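Local coordinates for protein putative glutathione S-transferase (Corynebacterium glutamicum, PDB 3M1G) that probably acts as a glutathione transferase of the ECM4-like, omega-related branch, with a thioredoxin-like domain joined to an all-helical domain, at residues A[86-91]-A[163-168]; A[224-229]-A[234-239]; A[252-257]-A[300-305]. All blocks are in the same frame, centred on the assembly; numbering follows the deposited sequence.

Interaction 1. Residues A[86-91]-A[163-168]; sequences ENVISL and LEWKQF
The end of I89 lies over one face of the W165 indole, a CH-pi contact on the flank of the thioredoxin-like domain of this glutathione transferase fold. CD1 of I89 stands 3.8 Å from the centroid of the six-membered ring of W165 and only 10° off its normal, so the methyl sits almost squarely over the ring, with the CG1-CD1 bond lying along its face. CG1 of I89 lies 3.8 Å from CH2 of W165; the flexible ethyl arm of isoleucine can lie flat along a broad ring. With CG anti to the carbonyl carbon (chi1 -73°), the indole reaches toward I89. F161 meets that indole edge-to-face, so a large aromatic fills this place well.

V88 comes in beside I89. Its CG2 sits between the two aromatic residues, 4.3 Å from CZ3 of W165 and 4.1 Å from CB of F168. No hydrogen bond crosses, so the two segments meet by apolar packing. Within the turn after helix 154-163, F168 N bonds to W165 O at 2.8 Å, consistent with both rings facing the V88 side. CG1 of V88 lies oblique to the phenyl ring, 4.1 Å from CD2 of F168.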
loop_
_atom_site.group_PDB
_atom_site.type_symbol
_atom_site.label_atom_id
_atom_site.label_comp_id
_atom_site.label_asym_id
_atom_site.label_seq_id
_atom_site.Cartn_x
_atom_site.Cartn_y
_atom_site.Cartn_z
ATOM N N GLU A 86 -21.234 -15.948 24.750
ATOM C CA GLU A 86 -22.220 -15.589 23.734
ATOM C C GLU A 86 -23.662 -15.911 24.153
ATOM O O GLU A 86 -24.603 -15.243 23.711
ATOM C CB GLU A 86 -21.922 -16.310 22.398
ATOM C CG GLU A 86 -20.616 -15.857 21.734
ATOM C CD GLU A 86 -20.062 -16.839 20.697
ATOM O OE1 GLU A 86 -20.221 -18.056 20.886
ATOM O OE2 GLU A 86 -19.475 -16.397 19.687
ATOM N N ASN A 87 -23.848 -16.940 24.974
ATOM C CA ASN A 87 -25.179 -17.283 25.404
ATOM C C ASN A 87 -25.608 -16.547 26.696
ATOM O O ASN A 87 -26.697 -16.789 27.185
ATOM C CB ASN A 87 -25.252 -18.800 25.610
ATOM C CG ASN A 87 -24.188 -19.313 26.658
ATOM O OD1 ASN A 87 -23.232 -18.585 27.088
ATOM N ND2 ASN A 87 -24.331 -20.579 27.022
ATOM N N VAL A 88 -24.769 -15.689 27.281
ATOM C CA VAL A 88 -25.158 -14.984 28.494
ATOM C C VAL A 88 -25.157 -13.454 28.404
ATOM O O VAL A 88 -25.831 -12.782 29.203
ATOM C CB VAL A 88 -24.336 -15.468 29.737
ATOM C CG1 VAL A 88 -24.513 -16.990 29.945
ATOM C CG2 VAL A 88 -22.924 -15.125 29.630
ATOM N N ILE A 89 -24.419 -12.923 27.433
ATOM C CA ILE A 89 -24.423 -11.511 27.073
ATOM C C ILE A 89 -24.778 -11.458 25.595
ATOM O O ILE A 89 -24.135 -12.117 24.746
ATOM C CB ILE A 89 -23.039 -10.872 27.267
ATOM C CG1 ILE A 89 -22.593 -10.959 28.728
ATOM C CG2 ILE A 89 -22.976 -9.414 26.741
ATOM C CD1 ILE A 89 -21.046 -10.640 28.934
ATOM N N SER A 90 -25.825 -10.702 25.270
ATOM C CA SER A 90 -26.302 -10.615 23.888
ATOM C C SER A 90 -25.418 -9.649 23.094
ATOM O O SER A 90 -24.563 -8.962 23.664
ATOM C CB SER A 90 -27.776 -10.173 23.841
ATOM O OG SER A 90 -27.934 -8.871 24.393
ATOM N N LEU A 91 -25.633 -9.595 21.783
ATOM C CA LEU A 91 -24.755 -8.831 20.864
ATOM C C LEU A 91 -25.613 -7.954 19.962
ATOM O O LEU A 91 -26.536 -8.450 19.321
ATOM C CB LEU A 91 -23.912 -9.738 19.971
ATOM C CG LEU A 91 -22.917 -9.033 19.038
ATOM C CD1 LEU A 91 -21.798 -8.334 19.853
ATOM C CD2 LEU A 91 -22.310 -9.999 18.013
ATOM N N LEU A 163 -11.966 -12.074 34.212
ATOM C CA LEU A 163 -11.815 -12.312 35.652
ATOM C C LEU A 163 -13.148 -12.293 36.388
ATOM O O LEU A 163 -13.326 -13.045 37.308
ATOM C CB LEU A 163 -10.874 -11.278 36.280
ATOM C CG LEU A 163 -9.461 -11.165 35.689
ATOM C CD1 LEU A 163 -8.594 -10.240 36.596
ATOM C CD2 LEU A 163 -8.841 -12.551 35.480
ATOM N N GLU A 164 -14.087 -11.441 35.997
ATOM C CA GLU A 164 -15.338 -11.299 36.784
ATOM C C GLU A 164 -16.401 -12.296 36.339
ATOM O O GLU A 164 -17.248 -12.709 37.143
ATOM C CB GLU A 164 -15.900 -9.895 36.641
ATOM C CG GLU A 164 -14.975 -8.783 37.174
ATOM C CD GLU A 164 -14.540 -8.997 38.612
ATOM O OE1 GLU A 164 -15.356 -9.450 39.481
ATOM O OE2 GLU A 164 -13.362 -8.688 38.872
ATOM N N TRP A 165 -16.345 -12.692 35.067
ATOM C CA TRP A 165 -17.385 -13.545 34.458
ATOM C C TRP A 165 -17.003 -15.006 34.427
ATOM O O TRP A 165 -17.665 -15.800 33.783
ATOM C CB TRP A 165 -17.695 -13.055 33.021
ATOM C CG TRP A 165 -18.478 -11.784 32.937
ATOM C CD1 TRP A 165 -17.994 -10.494 32.958
ATOM C CD2 TRP A 165 -19.900 -11.667 32.798
ATOM N NE1 TRP A 165 -19.032 -9.604 32.852
ATOM C CE2 TRP A 165 -20.209 -10.298 32.744
ATOM C CE3 TRP A 165 -20.946 -12.597 32.713
ATOM C CZ2 TRP A 165 -21.516 -9.834 32.623
ATOM C CZ3 TRP A 165 -22.236 -12.144 32.589
ATOM C CH2 TRP A 165 -22.519 -10.771 32.552
ATOM N N LYS A 166 -15.959 -15.387 35.161
ATOM C CA LYS A 166 -15.424 -16.737 35.164
ATOM C C LYS A 166 -16.434 -17.859 35.323
ATOM O O LYS A 166 -16.311 -18.922 34.681
ATOM C CB LYS A 166 -14.439 -16.893 36.343
ATOM C CG LYS A 166 -13.004 -17.045 35.996
ATOM C CD LYS A 166 -12.075 -16.897 37.273
ATOM C CE LYS A 166 -10.631 -16.444 36.876
ATOM N NZ LYS A 166 -9.873 -15.848 38.037
ATOM N N GLN A 167 -17.406 -17.675 36.213
ATOM C CA GLN A 167 -18.375 -18.763 36.429
ATOM C C GLN A 167 -19.320 -18.921 35.268
ATOM O O GLN A 167 -20.008 -19.905 35.218
ATOM C CB GLN A 167 -19.171 -18.550 37.721
ATOM C CG GLN A 167 -18.289 -18.453 38.965
ATOM C CD GLN A 167 -17.274 -19.611 39.132
ATOM O OE1 GLN A 167 -16.143 -19.352 39.552
ATOM N NE2 GLN A 167 -17.667 -20.864 38.825
ATOM N N PHE A 168 -19.338 -17.985 34.322
ATOM C CA PHE A 168 -20.174 -18.101 33.131
ATOM C C PHE A 168 -19.377 -18.523 31.882
ATOM O O PHE A 168 -19.963 -18.695 30.831
ATOM C CB PHE A 168 -20.872 -16.788 32.823
ATOM C CG PHE A 168 -21.831 -16.322 33.906
ATOM C CD1 PHE A 168 -21.368 -15.693 35.030
ATOM C CD2 PHE A 168 -23.180 -16.550 33.790
ATOM C CE1 PHE A 168 -22.245 -15.305 36.060
ATOM C CE2 PHE A 168 -24.063 -16.145 34.777
ATOM C CZ PHE A 168 -23.598 -15.542 35.916
#

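Interaction 2. Residues A[224-229]-A[234-239]; sequences DWLEDR and RYLMGD
R229, in the last turn of helix 209-229, gives two hydrogen bonds to a single acceptor, the carbonyl oxygen of L236. NE and NH2 of R229 each lie 2.9 Å from L236 O, so the guanidinium presents its side to the loop. The NE donor lies in the carbonyl plane on a lone pair, whereas NH2 is tilted 21° from that plane. Since both N-H groups converge on one atom, neither bond is straight; the angle at the NE hydrogen is 144°. An extended arginine chain, its CG anti to the backbone N (chi1 -171°), supplies the reach from helix to loop.

The apolar part is a leucine pair. CD2 of L226, one helical turn before R229, meets CD2 of L236 at 3.7 Å, and L248 of helix 243-253 touches both leucines. Branched aliphatic ends suit this buried seam in the helical domain.

A looser contact involves M237, modelled as selenomethionine, whose bent side chain brings SE to 3.7 Å from NH2 of R229, obliquely to the guanidinium. The loop itself is shaped by a type I turn from Y235 to G238.

E184 of helix 182-197 forms a salt bridge with R229 NH2. The arginine therefore serves a carboxylate and a backbone carbonyl at once, and its pair of hydrogen bonds to L236 O satisfies a polar atom of a buried residue while restricting rotation of the guanidinium.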
loop_
_atom_site.group_PDB
_atom_site.type_symbol
_atom_site.label_atom_id
_atom_site.label_comp_id
_atom_site.label_asym_id
_atom_site.label_seq_id
_atom_site.Cartn_x
_atom_site.Cartn_y
_atom_site.Cartn_z
ATOM N N ASP A 224 8.767 -2.450 14.549
ATOM C CA ASP A 224 10.061 -3.154 14.472
ATOM C C ASP A 224 10.400 -3.831 15.812
ATOM O O ASP A 224 11.000 -4.901 15.836
ATOM C CB ASP A 224 11.196 -2.187 14.089
ATOM C CG ASP A 224 11.192 -1.826 12.598
ATOM O OD1 ASP A 224 10.655 -2.599 11.761
ATOM O OD2 ASP A 224 11.726 -0.744 12.260
ATOM N N TRP A 225 10.041 -3.183 16.923
ATOM C CA TRP A 225 10.159 -3.805 18.242
ATOM C C TRP A 225 9.289 -5.080 18.303
ATOM O O TRP A 225 9.753 -6.112 18.776
ATOM C CB TRP A 225 9.738 -2.825 19.352
ATOM C CG TRP A 225 9.281 -3.474 20.620
ATOM C CD1 TRP A 225 10.036 -4.249 21.462
ATOM C CD2 TRP A 225 7.990 -3.370 21.222
ATOM N NE1 TRP A 225 9.268 -4.667 22.509
ATOM C CE2 TRP A 225 8.013 -4.143 22.391
ATOM C CE3 TRP A 225 6.802 -2.717 20.873
ATOM C CZ2 TRP A 225 6.901 -4.275 23.230
ATOM C CZ3 TRP A 225 5.685 -2.847 21.723
ATOM C CH2 TRP A 225 5.742 -3.628 22.859
ATOM N N LEU A 226 8.052 -5.015 17.827
ATOM C CA LEU A 226 7.182 -6.202 17.877
ATOM C C LEU A 226 7.716 -7.355 17.001
ATOM O O LEU A 226 7.689 -8.539 17.384
ATOM C CB LEU A 226 5.745 -5.850 17.484
ATOM C CG LEU A 226 4.999 -4.988 18.490
ATOM C CD1 LEU A 226 3.680 -4.501 17.909
ATOM C CD2 LEU A 226 4.762 -5.742 19.817
ATOM N N GLU A 227 8.199 -7.003 15.819
ATOM C CA GLU A 227 8.754 -7.977 14.882
ATOM C C GLU A 227 9.913 -8.725 15.574
ATOM O O GLU A 227 10.042 -9.959 15.483
ATOM C CB GLU A 227 9.214 -7.261 13.611
ATOM C CG GLU A 227 10.034 -8.103 12.653
ATOM C CD GLU A 227 9.197 -9.133 11.940
ATOM O OE1 GLU A 227 7.945 -8.983 11.952
ATOM O OE2 GLU A 227 9.793 -10.080 11.369
ATOM N N ASP A 228 10.734 -7.982 16.296
ATOM C CA ASP A 228 11.829 -8.595 17.044
ATOM C C ASP A 228 11.354 -9.373 18.278
ATOM O O ASP A 228 11.878 -10.440 18.577
ATOM C CB ASP A 228 12.829 -7.530 17.477
ATOM C CG ASP A 228 14.042 -8.121 18.225
ATOM O OD1 ASP A 228 14.836 -8.871 17.630
ATOM O OD2 ASP A 228 14.173 -7.859 19.417
ATOM N N ARG A 229 10.369 -8.858 19.011
ATOM C CA ARG A 229 9.851 -9.586 20.157
ATOM C C ARG A 229 9.283 -10.964 19.747
ATOM O O ARG A 229 9.444 -11.970 20.451
ATOM C CB ARG A 229 8.758 -8.762 20.858
ATOM C CG ARG A 229 8.316 -9.336 22.177
ATOM C CD ARG A 229 7.289 -8.491 22.874
ATOM N NE ARG A 229 6.765 -9.205 24.031
ATOM C CZ ARG A 229 7.295 -9.186 25.250
ATOM N NH1 ARG A 229 8.360 -8.447 25.526
ATOM N NH2 ARG A 229 6.727 -9.909 26.206
ATOM N N ARG A 234 6.253 -17.316 20.482
ATOM C CA ARG A 234 5.179 -17.573 19.533
ATOM C C ARG A 234 4.118 -16.445 19.508
ATOM O O ARG A 234 3.721 -15.980 18.432
ATOM C CB ARG A 234 4.508 -18.925 19.802
ATOM C CG ARG A 234 3.402 -19.157 18.815
ATOM C CD ARG A 234 3.329 -20.486 18.322
ATOM N NE ARG A 234 2.187 -20.717 17.444
ATOM C CZ ARG A 234 1.721 -21.939 17.214
ATOM N NH1 ARG A 234 2.274 -22.986 17.833
ATOM N NH2 ARG A 234 0.672 -22.129 16.446
ATOM N N TYR A 235 3.683 -16.015 20.694
ATOM C CA TYR A 235 2.739 -14.918 20.854
ATOM C C TYR A 235 3.402 -13.874 21.746
ATOM O O TYR A 235 4.507 -14.092 22.225
ATOM C CB TYR A 235 1.438 -15.438 21.462
ATOM C CG TYR A 235 0.827 -16.588 20.677
ATOM C CD1 TYR A 235 0.240 -16.382 19.442
ATOM C CD2 TYR A 235 0.878 -17.882 21.156
ATOM C CE1 TYR A 235 -0.311 -17.430 18.708
ATOM C CE2 TYR A 235 0.339 -18.944 20.442
ATOM C CZ TYR A 235 -0.267 -18.711 19.235
ATOM O OH TYR A 235 -0.788 -19.759 18.531
ATOM N N LEU A 236 2.730 -12.753 21.994
ATOM C CA LEU A 236 3.382 -11.613 22.684
ATOM C C LEU A 236 3.959 -11.970 24.040
ATOM O O LEU A 236 5.020 -11.451 24.401
ATOM C CB LEU A 236 2.437 -10.450 22.851
ATOM C CG LEU A 236 2.145 -9.678 21.548
ATOM C CD1 LEU A 236 0.960 -8.744 21.763
ATOM C CD2 LEU A 236 3.417 -8.932 21.041
HETATM N N MSE A 237 3.238 -12.814 24.795
HETATM C CA MSE A 237 3.656 -13.209 26.123
HETATM C C MSE A 237 4.097 -14.681 26.185
HETATM O O MSE A 237 3.980 -15.317 27.231
HETATM C CB MSE A 237 2.524 -12.970 27.124
HETATM C CG MSE A 237 1.911 -11.574 27.074
HETATM SE SE MSE A 237 3.233 -10.141 27.320
HETATM C CE MSE A 237 3.880 -10.649 28.996
ATOM N N GLY A 238 4.575 -15.233 25.082
ATOM C CA GLY A 238 5.178 -16.566 25.114
ATOM C C GLY A 238 4.396 -17.625 24.352
ATOM O O GLY A 238 3.969 -17.401 23.232
ATOM N N ASP A 239 4.174 -18.764 24.997
ATOM C CA ASP A 239 3.703 -19.947 24.280
ATOM C C ASP A 239 2.224 -19.927 23.907
ATOM O O ASP A 239 1.839 -20.658 23.008
ATOM C CB ASP A 239 3.963 -21.206 25.117
ATOM C CG ASP A 239 5.425 -21.620 25.120
ATOM O OD1 ASP A 239 6.191 -21.125 24.269
ATOM O OD2 ASP A 239 5.783 -22.450 25.969
#

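Interaction 3. Residues A[252-257]-A[300-305]; sequences LVRFDA and QHYYIT
Y303 turns the edge of its ring to the backbone of A257, and Y302 sets its hydroxyl beside R254, where helix 295-305 of the all-helical glutathione transferase domain packs on the junction of helices 243-253 and 255-259. CE2 of Y303 lies 3.5 Å from A257 O, which is near the ring plane; the small alanine lets the backbone come close. R254 and Y302 make a plain van der Waals approach, not a hydrogen bond: CD of R254 is 4.1 Å from OH of Y302. Their side chains cross at about a right angle, with guanidinium and ring planes 62° apart.

Outer partners hold the polar ends of R254 and Y302. The extended R254 chain carries its guanidinium to P250 O, A69 O and H74 ND1, which fix its rotation. The Y302 hydroxyl bonds to that of Y259; the Y201 hydroxyl lies so close that the geometry of its bond is doubtful. All three tyrosines are predicted catalytic-site residues, so this cluster probably belongs to the active site.

Water links the helices on the Y303 side, where a tyrosine offers a ring edge to the carbonyl and a hydroxyl to water. One water gives a hydrogen bond to D256 O at 3.0 Å and is also bonded to Y303 OH, 3.1 Å away.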
loop_
_atom_site.group_PDB
_atom_site.type_symbol
_atom_site.label_atom_id
_atom_site.label_comp_id
_atom_site.label_asym_id
_atom_site.label_seq_id
_atom_site.Cartn_x
_atom_site.Cartn_y
_atom_site.Cartn_z
ATOM N N LEU A 252 -3.433 -5.118 13.493
ATOM C CA LEU A 252 -2.703 -5.836 12.441
ATOM C C LEU A 252 -3.612 -6.353 11.328
ATOM O O LEU A 252 -3.253 -6.257 10.147
ATOM C CB LEU A 252 -1.865 -6.983 12.994
ATOM C CG LEU A 252 -0.697 -6.640 13.909
ATOM C CD1 LEU A 252 0.010 -7.955 14.348
ATOM C CD2 LEU A 252 0.302 -5.641 13.296
ATOM N N VAL A 253 -4.795 -6.842 11.696
ATOM C CA VAL A 253 -5.727 -7.402 10.731
ATOM C C VAL A 253 -6.379 -6.352 9.808
ATOM O O VAL A 253 -6.863 -6.686 8.719
ATOM C CB VAL A 253 -6.770 -8.275 11.420
ATOM C CG1 VAL A 253 -7.925 -7.423 12.025
ATOM C CG2 VAL A 253 -7.269 -9.354 10.463
ATOM N N ARG A 254 -6.344 -5.091 10.225
ATOM C CA ARG A 254 -6.838 -3.986 9.456
ATOM C C ARG A 254 -5.705 -3.247 8.734
ATOM O O ARG A 254 -5.945 -2.275 8.008
ATOM C CB ARG A 254 -7.575 -2.986 10.367
ATOM C CG ARG A 254 -8.904 -3.486 10.900
ATOM C CD ARG A 254 -9.427 -2.653 12.072
ATOM N NE ARG A 254 -10.769 -3.118 12.409
ATOM C CZ ARG A 254 -11.026 -4.258 13.066
ATOM N NH1 ARG A 254 -10.040 -5.005 13.500
ATOM N NH2 ARG A 254 -12.284 -4.643 13.282
ATOM N N PHE A 255 -4.481 -3.673 8.945
ATOM C CA PHE A 255 -3.340 -2.898 8.455
ATOM C C PHE A 255 -3.180 -2.853 6.933
ATOM O O PHE A 255 -3.273 -1.776 6.327
ATOM C CB PHE A 255 -2.041 -3.334 9.113
ATOM C CG PHE A 255 -0.952 -2.322 8.981
ATOM C CD1 PHE A 255 -0.136 -2.307 7.859
ATOM C CD2 PHE A 255 -0.750 -1.400 9.956
ATOM C CE1 PHE A 255 0.885 -1.381 7.730
ATOM C CE2 PHE A 255 0.265 -0.459 9.855
ATOM C CZ PHE A 255 1.110 -0.471 8.713
ATOM N N ASP A 256 -2.951 -3.995 6.308
ATOM C CA ASP A 256 -2.792 -3.989 4.862
ATOM C C ASP A 256 -4.079 -3.542 4.171
ATOM O O ASP A 256 -4.032 -2.806 3.148
ATOM C CB ASP A 256 -2.325 -5.356 4.332
ATOM C CG ASP A 256 -0.878 -5.688 4.736
ATOM O OD1 ASP A 256 -0.193 -4.789 5.277
ATOM O OD2 ASP A 256 -0.439 -6.854 4.519
ATOM N N ALA A 257 -5.226 -3.925 4.733
ATOM C CA ALA A 257 -6.526 -3.595 4.142
ATOM C C ALA A 257 -6.875 -2.097 4.162
ATOM O O ALA A 257 -7.534 -1.603 3.238
ATOM C CB ALA A 257 -7.672 -4.410 4.813
ATOM N N GLN A 300 -15.222 -0.809 3.930
ATOM C CA GLN A 300 -16.291 0.132 3.642
ATOM C C GLN A 300 -16.361 1.255 4.683
ATOM O O GLN A 300 -16.541 2.438 4.334
ATOM C CB GLN A 300 -17.626 -0.592 3.544
ATOM C CG GLN A 300 -17.712 -1.384 2.249
ATOM C CD GLN A 300 -19.048 -2.072 2.103
ATOM O OE1 GLN A 300 -19.816 -2.090 3.025
ATOM N NE2 GLN A 300 -19.316 -2.630 0.946
ATOM N N HIS A 301 -16.197 0.916 5.951
ATOM C CA HIS A 301 -16.338 1.930 6.982
ATOM C C HIS A 301 -15.270 3.018 6.813
ATOM O O HIS A 301 -15.559 4.203 6.769
ATOM C CB HIS A 301 -16.229 1.355 8.383
ATOM C CG HIS A 301 -16.108 2.419 9.429
ATOM N ND1 HIS A 301 -17.184 3.181 9.831
ATOM C CD2 HIS A 301 -15.029 2.912 10.084
ATOM C CE1 HIS A 301 -16.771 4.096 10.693
ATOM N NE2 HIS A 301 -15.470 3.955 10.864
ATOM N N TYR A 302 -14.031 2.608 6.684
ATOM C CA TYR A 302 -12.950 3.583 6.689
ATOM C C TYR A 302 -12.972 4.411 5.409
ATOM O O TYR A 302 -12.924 5.642 5.457
ATOM C CB TYR A 302 -11.605 2.867 6.846
ATOM C CG TYR A 302 -11.301 2.477 8.255
ATOM C CD1 TYR A 302 -11.741 1.261 8.767
ATOM C CD2 TYR A 302 -10.592 3.328 9.093
ATOM C CE1 TYR A 302 -11.464 0.886 10.059
ATOM C CE2 TYR A 302 -10.308 2.978 10.402
ATOM C CZ TYR A 302 -10.773 1.750 10.895
ATOM O OH TYR A 302 -10.483 1.353 12.191
ATOM N N TYR A 303 -13.050 3.724 4.274
ATOM C CA TYR A 303 -12.871 4.364 2.962
ATOM C C TYR A 303 -14.091 5.186 2.558
ATOM O O TYR A 303 -13.945 6.165 1.808
ATOM C CB TYR A 303 -12.535 3.340 1.859
ATOM C CG TYR A 303 -11.093 2.891 1.841
ATOM C CD1 TYR A 303 -10.101 3.688 1.257
ATOM C CD2 TYR A 303 -10.696 1.682 2.419
ATOM C CE1 TYR A 303 -8.745 3.267 1.219
ATOM C CE2 TYR A 303 -9.343 1.261 2.372
ATOM C CZ TYR A 303 -8.392 2.078 1.782
ATOM O OH TYR A 303 -7.081 1.697 1.738
ATOM N N ILE A 304 -15.288 4.801 3.017
ATOM C CA ILE A 304 -16.513 5.549 2.664
ATOM C C ILE A 304 -16.805 6.662 3.673
ATOM O O ILE A 304 -17.077 7.775 3.310
ATOM C CB ILE A 304 -17.738 4.630 2.544
ATOM C CG1 ILE A 304 -17.536 3.673 1.362
ATOM C CG2 ILE A 304 -19.042 5.451 2.344
ATOM C CD1 ILE A 304 -18.642 2.592 1.254
ATOM N N THR A 305 -16.667 6.352 4.942
ATOM C CA THR A 305 -16.983 7.275 6.035
ATOM C C THR A 305 -16.017 8.429 6.233
ATOM O O THR A 305 -16.438 9.496 6.641
ATOM C CB THR A 305 -17.053 6.422 7.338
ATOM O OG1 THR A 305 -18.252 5.659 7.254
ATOM C CG2 THR A 305 -16.978 7.229 8.611
HETATM O O HOH W 1 -4.678 0.032 2.637
HETATM O O HOH W 2 -7.367 -1.444 0.371
#

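Overall arrangement
All three contacts join turns or helix ends, but their chemistry differs with their place. Interaction 1, partly buried at the side of the thioredoxin-like domain, is apolar and aromatic. Interaction 2, also partly buried, adds arginine hydrogen bonds to a leucine seam and ties a helix to the loop that follows it. Interaction 3 is the fully buried one, linked by water and next to the predicted catalytic tyrosines. Interactions 2 and 3 share the helical domain, their nearest atoms about 6 Å apart; the loop of interaction 2 leads into helix 243-253, whose end enters interaction 3. Interactions 1 and 3 lie on opposite sides of the chain's centre, their own centres 29 Å apart.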